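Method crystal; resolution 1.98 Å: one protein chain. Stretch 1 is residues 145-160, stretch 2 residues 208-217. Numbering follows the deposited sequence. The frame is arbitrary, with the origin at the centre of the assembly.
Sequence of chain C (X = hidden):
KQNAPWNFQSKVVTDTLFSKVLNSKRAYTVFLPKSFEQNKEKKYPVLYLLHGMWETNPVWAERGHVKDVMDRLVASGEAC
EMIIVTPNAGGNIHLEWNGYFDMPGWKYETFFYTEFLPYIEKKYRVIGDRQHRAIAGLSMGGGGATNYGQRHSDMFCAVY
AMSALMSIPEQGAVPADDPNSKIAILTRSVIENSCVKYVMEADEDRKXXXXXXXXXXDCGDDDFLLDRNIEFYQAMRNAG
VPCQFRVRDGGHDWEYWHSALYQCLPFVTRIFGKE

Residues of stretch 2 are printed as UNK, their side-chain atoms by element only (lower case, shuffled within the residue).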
# COMPACT_ATOMS: atom_id res chain seq x y z
N ALA C 145 17.01 4.50 19.93
CA ALA C 145 15.80 3.76 20.26
C ALA C 145 16.12 2.28 20.50
O ALA C 145 15.70 1.69 21.48
CB ALA C 145 14.76 3.93 19.14
N THR C 146 16.89 1.70 19.60
CA THR C 146 17.21 0.29 19.65
C THR C 146 18.04 -0.06 20.89
O THR C 146 17.71 -1.01 21.61
CB THR C 146 17.95 -0.14 18.37
OG1 THR C 146 17.08 0.03 17.24
CG2 THR C 146 18.36 -1.59 18.45
N ASN C 147 19.10 0.70 21.17
CA ASN C 147 19.96 0.37 22.30
C ASN C 147 19.27 0.67 23.63
O ASN C 147 19.49 -0.04 24.61
CB ASN C 147 21.31 1.12 22.20
CG ASN C 147 22.38 0.54 23.14
OD1 ASN C 147 23.00 1.28 23.89
ND2 ASN C 147 22.57 -0.78 23.10
N TYR C 148 18.41 1.68 23.68
CA TYR C 148 17.58 1.91 24.86
C TYR C 148 16.70 0.69 25.13
O TYR C 148 16.52 0.26 26.28
CB TYR C 148 16.69 3.14 24.70
CG TYR C 148 17.31 4.49 25.02
CD1 TYR C 148 18.68 4.65 25.18
CD2 TYR C 148 16.49 5.61 25.16
CE1 TYR C 148 19.23 5.93 25.48
CE2 TYR C 148 17.02 6.87 25.44
CZ TYR C 148 18.38 7.03 25.61
OH TYR C 148 18.86 8.30 25.89
N GLY C 149 16.12 0.16 24.06
CA GLY C 149 15.24 -1.00 24.19
C GLY C 149 16.04 -2.21 24.61
O GLY C 149 15.56 -3.06 25.36
N GLN C 150 17.28 -2.28 24.15
CA GLN C 150 18.16 -3.40 24.47
C GLN C 150 18.59 -3.36 25.95
O GLN C 150 18.58 -4.39 26.64
CB GLN C 150 19.38 -3.37 23.56
CG GLN C 150 19.11 -3.80 22.11
CD GLN C 150 20.36 -3.72 21.24
OE1 GLN C 150 21.19 -2.83 21.43
NE2 GLN C 150 20.49 -4.64 20.28
N ARG C 151 18.96 -2.19 26.45
CA ARG C 151 19.50 -2.09 27.81
C ARG C 151 18.41 -1.71 28.82
O ARG C 151 18.63 -1.80 30.03
CB ARG C 151 20.68 -1.10 27.85
CG ARG C 151 21.98 -1.67 27.28
CD ARG C 151 23.20 -0.73 27.38
NE ARG C 151 23.04 0.46 26.56
CZ ARG C 151 22.62 1.63 27.02
NH1 ARG C 151 22.35 1.76 28.31
NH2 ARG C 151 22.48 2.67 26.21
N HIS C 152 17.24 -1.29 28.35
CA HIS C 152 16.14 -0.96 29.25
C HIS C 152 14.85 -1.68 28.87
O HIS C 152 13.78 -1.07 28.82
CB HIS C 152 15.89 0.54 29.26
CG HIS C 152 17.07 1.33 29.74
ND1 HIS C 152 17.31 1.57 31.08
CD2 HIS C 152 18.08 1.93 29.07
CE1 HIS C 152 18.41 2.28 31.21
NE2 HIS C 152 18.90 2.52 30.01
N SER C 153 14.96 -2.98 28.64
CA SER C 153 13.81 -3.79 28.24
C SER C 153 12.69 -3.77 29.29
O SER C 153 11.53 -4.05 28.97
CB SER C 153 14.25 -5.22 27.94
OG SER C 153 14.79 -5.84 29.10
N ASP C 154 13.02 -3.41 30.53
CA ASP C 154 11.98 -3.30 31.56
C ASP C 154 11.20 -1.99 31.42
O ASP C 154 10.22 -1.77 32.13
CB ASP C 154 12.58 -3.41 32.97
CG ASP C 154 13.60 -2.32 33.29
OD1 ASP C 154 14.25 -1.78 32.37
OD2 ASP C 154 13.77 -2.00 34.49
N MET C 155 11.62 -1.13 30.49
CA MET C 155 10.94 0.15 30.30
C MET C 155 10.10 0.21 29.03
O MET C 155 9.17 1.00 28.94
CB MET C 155 11.97 1.29 30.29
CG MET C 155 12.75 1.48 31.61
SD MET C 155 11.69 2.10 32.92
CE MET C 155 11.44 3.81 32.44
N PHE C 156 10.42 -0.60 28.03
CA PHE C 156 9.75 -0.50 26.72
C PHE C 156 9.15 -1.82 26.23
O PHE C 156 9.79 -2.87 26.31
CB PHE C 156 10.74 0.01 25.67
CG PHE C 156 11.38 1.31 26.03
CD1 PHE C 156 10.69 2.50 25.84
CD2 PHE C 156 12.65 1.34 26.58
CE1 PHE C 156 11.27 3.72 26.19
CE2 PHE C 156 13.24 2.56 26.93
CZ PHE C 156 12.55 3.74 26.73
N CYS C 157 7.93 -1.75 25.71
CA CYS C 157 7.29 -2.94 25.14
C CYS C 157 7.62 -3.12 23.66
O CYS C 157 7.52 -4.23 23.13
CB CYS C 157 5.76 -2.87 25.33
SG CYS C 157 4.93 -1.54 24.44
N ALA C 158 8.01 -2.03 23.00
CA ALA C 158 8.20 -2.05 21.55
C ALA C 158 9.23 -1.02 21.07
O ALA C 158 9.28 0.09 21.58
CB ALA C 158 6.86 -1.80 20.85
N VAL C 159 10.01 -1.41 20.05
CA VAL C 159 10.98 -0.53 19.40
C VAL C 159 10.75 -0.52 17.88
O VAL C 159 10.67 -1.57 17.26
CB VAL C 159 12.43 -0.99 19.67
CG1 VAL C 159 13.43 -0.11 18.90
CG2 VAL C 159 12.74 -0.96 21.18
N TYR C 160 10.64 0.67 17.30
CA TYR C 160 10.54 0.80 15.85
C TYR C 160 11.75 1.61 15.37
O TYR C 160 11.82 2.81 15.58
CB TYR C 160 9.24 1.50 15.43
CG TYR C 160 8.94 1.40 13.95
CD1 TYR C 160 9.64 2.17 13.02
CD2 TYR C 160 7.95 0.55 13.49
CE1 TYR C 160 9.36 2.08 11.65
CE2 TYR C 160 7.65 0.45 12.12
CZ TYR C 160 8.36 1.21 11.21
OH TYR C 160 8.06 1.10 9.88
N UNK C 208 16.52 -13.90 26.22
CA UNK C 208 15.20 -13.93 26.84
C UNK C 208 14.70 -12.53 27.14
O UNK C 208 13.51 -12.23 26.96
c UNK C 208 15.22 -14.77 28.14
N UNK C 209 15.60 -11.67 27.63
CA UNK C 209 15.24 -10.28 27.86
C UNK C 209 14.82 -9.59 26.56
O UNK C 209 13.84 -8.85 26.53
o UNK C 209 17.00 -8.61 30.60
o UNK C 209 15.51 -10.24 30.57
c UNK C 209 16.40 -9.53 28.49
c UNK C 209 16.29 -9.45 29.99
N UNK C 210 15.58 -9.82 25.50
CA UNK C 210 15.31 -9.19 24.21
C UNK C 210 13.95 -9.63 23.63
O UNK C 210 13.25 -8.83 23.01
c UNK C 210 16.44 -9.49 23.24
c UNK C 210 17.78 -8.84 23.61
c UNK C 210 17.64 -7.33 23.74
c UNK C 210 18.85 -9.19 22.62
N UNK C 211 13.59 -10.89 23.84
CA UNK C 211 12.30 -11.43 23.37
C UNK C 211 11.09 -10.82 24.10
O UNK C 211 9.95 -11.00 23.66
c UNK C 211 13.38 -13.65 22.77
n UNK C 211 16.29 -17.18 21.96
c UNK C 211 13.44 -15.15 23.09
n UNK C 211 15.43 -16.89 24.06
c UNK C 211 12.27 -12.95 23.51
n UNK C 211 14.47 -15.81 22.28
c UNK C 211 15.40 -16.62 22.77
N UNK C 212 11.32 -10.11 25.20
CA UNK C 212 10.19 -9.48 25.90
C UNK C 212 9.81 -8.15 25.24
O UNK C 212 8.86 -7.48 25.66
c UNK C 212 10.52 -9.24 27.38
o UNK C 212 11.55 -8.28 27.49
N UNK C 213 10.56 -7.78 24.21
CA UNK C 213 10.31 -6.55 23.48
C UNK C 213 9.90 -6.87 22.04
O UNK C 213 10.43 -7.79 21.44
c UNK C 213 11.33 -4.34 22.74
c UNK C 213 11.57 -5.62 23.52
c UNK C 213 11.95 -5.31 24.98
N UNK C 214 8.95 -6.11 21.50
CA UNK C 214 8.58 -6.25 20.09
C UNK C 214 9.47 -5.34 19.26
O UNK C 214 9.60 -4.17 19.58
c UNK C 214 7.11 -5.89 19.88
N UNK C 215 10.07 -5.89 18.20
CA UNK C 215 11.02 -5.14 17.36
C UNK C 215 10.57 -5.00 15.91
O UNK C 215 10.08 -5.95 15.31
c UNK C 215 13.83 -5.34 19.53
c UNK C 215 14.06 -6.03 20.73
c UNK C 215 15.31 -3.61 20.33
c UNK C 215 15.51 -4.33 21.53
c UNK C 215 12.66 -7.25 19.49
c UNK C 215 12.92 -6.14 18.75
n UNK C 215 13.34 -7.20 20.68
c UNK C 215 14.46 -4.11 19.32
c UNK C 215 12.39 -5.83 17.38
c UNK C 215 14.90 -5.53 21.74
N UNK C 216 10.75 -3.81 15.35
CA UNK C 216 10.43 -3.55 13.94
C UNK C 216 11.59 -2.75 13.34
O UNK C 216 11.90 -1.66 13.82
c UNK C 216 8.40 -2.92 12.50
c UNK C 216 7.06 -3.14 10.03
c UNK C 216 8.32 -2.55 10.10
c UNK C 216 8.98 -2.44 11.33
c UNK C 216 6.46 -3.61 11.21
c UNK C 216 9.10 -2.79 13.83
c UNK C 216 7.13 -3.50 12.43
N UNK C 217 12.23 -3.30 12.31
CA UNK C 217 13.35 -2.63 11.64
C UNK C 217 12.98 -2.28 10.20
O UNK C 217 12.57 -3.15 9.42
c UNK C 217 15.00 -3.77 13.14
c UNK C 217 14.60 -3.52 11.67
c UNK C 217 15.73 -2.89 10.87
O HOH W 1 6.40 -6.44 24.09

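Position 208 carries one side-chain carbon, out of reach of stretch 1: it is Ala 208, small enough for an exposed helical position that needs no contact. Position 209 has two carbons, the second bearing two oxygens, one of them 3.8 Å from Ser 153 OG, which identifies Asp 209. Its CB points toward stretch 1, and the carboxylate makes a polar approach at the exposed surface rather than a hydrogen bond.

Position 210 has four carbons forked at the second, a terminal one 4.0 Å from Gln 150 CA, hence Leu 210; a branched apolar chain packs against the helix backbone. Position 211 has three carbons, a nitrogen, then a carbon with two more nitrogens, none touching stretch 1: Arg 211, whose long charged chain reaches out to hydrogen bonds elsewhere in the structure. Position 212 has one carbon and one oxygen, the oxygen 4.1 Å from Ser 153 CB: Ser 212. Its OG donates to Asp 209 O at 2.5 Å, a small hydroxyl turning back on the preceding helical turn.

At position 213 one carbon carries two others, one tip 3.5 Å from Phe 156 O and 3.7 Å from Ser 153 CB, the other 4.0 Å from Val 159 CG2. This is Val 213, which closes a type I turn begun at Leu 210; its fork fills space between these neighbours. Position 214 has a single carbon, 4.2 Å from Ala 158 CB: Ala 214, so two small side chains pair on one sheet face.

Position 215 shows fused five- and six-membered rings with eight carbons and one nitrogen; ring carbons lie 3.7 Å from Val 159 CB and from Gln 150 CG. It is Trp 215, whose NE1 donates to Leu 210 O (2.8 Å), satisfying the buried nitrogen while the carbons reach the helix. Position 216 has one carbon and a six-carbon ring, 3.3 Å at its nearest atom from Tyr 160 CE2: Phe 216. Its flat ring suits an offset stack with Tyr 160, planes at 18°. Position 217, one carbon bearing two, points away from stretch 1: Val 217, its beta-branched form well suited to a strand.

The contact rests on parallel strand pairing. Ala 214 N donates to Cys 157 O (2.9 Å), Val 159 N to Ala 214 O (2.8 Å) and Phe 216 N to Val 159 O (2.9 Å). Just before the paired strands, a water donates to Cys 157 O and Ser 212 O. Trp 215 and Val 159 lie on the helix side, the alanine pair and aromatic stack on the other.

Stretch 2 208-217: ADLRSVAWFV
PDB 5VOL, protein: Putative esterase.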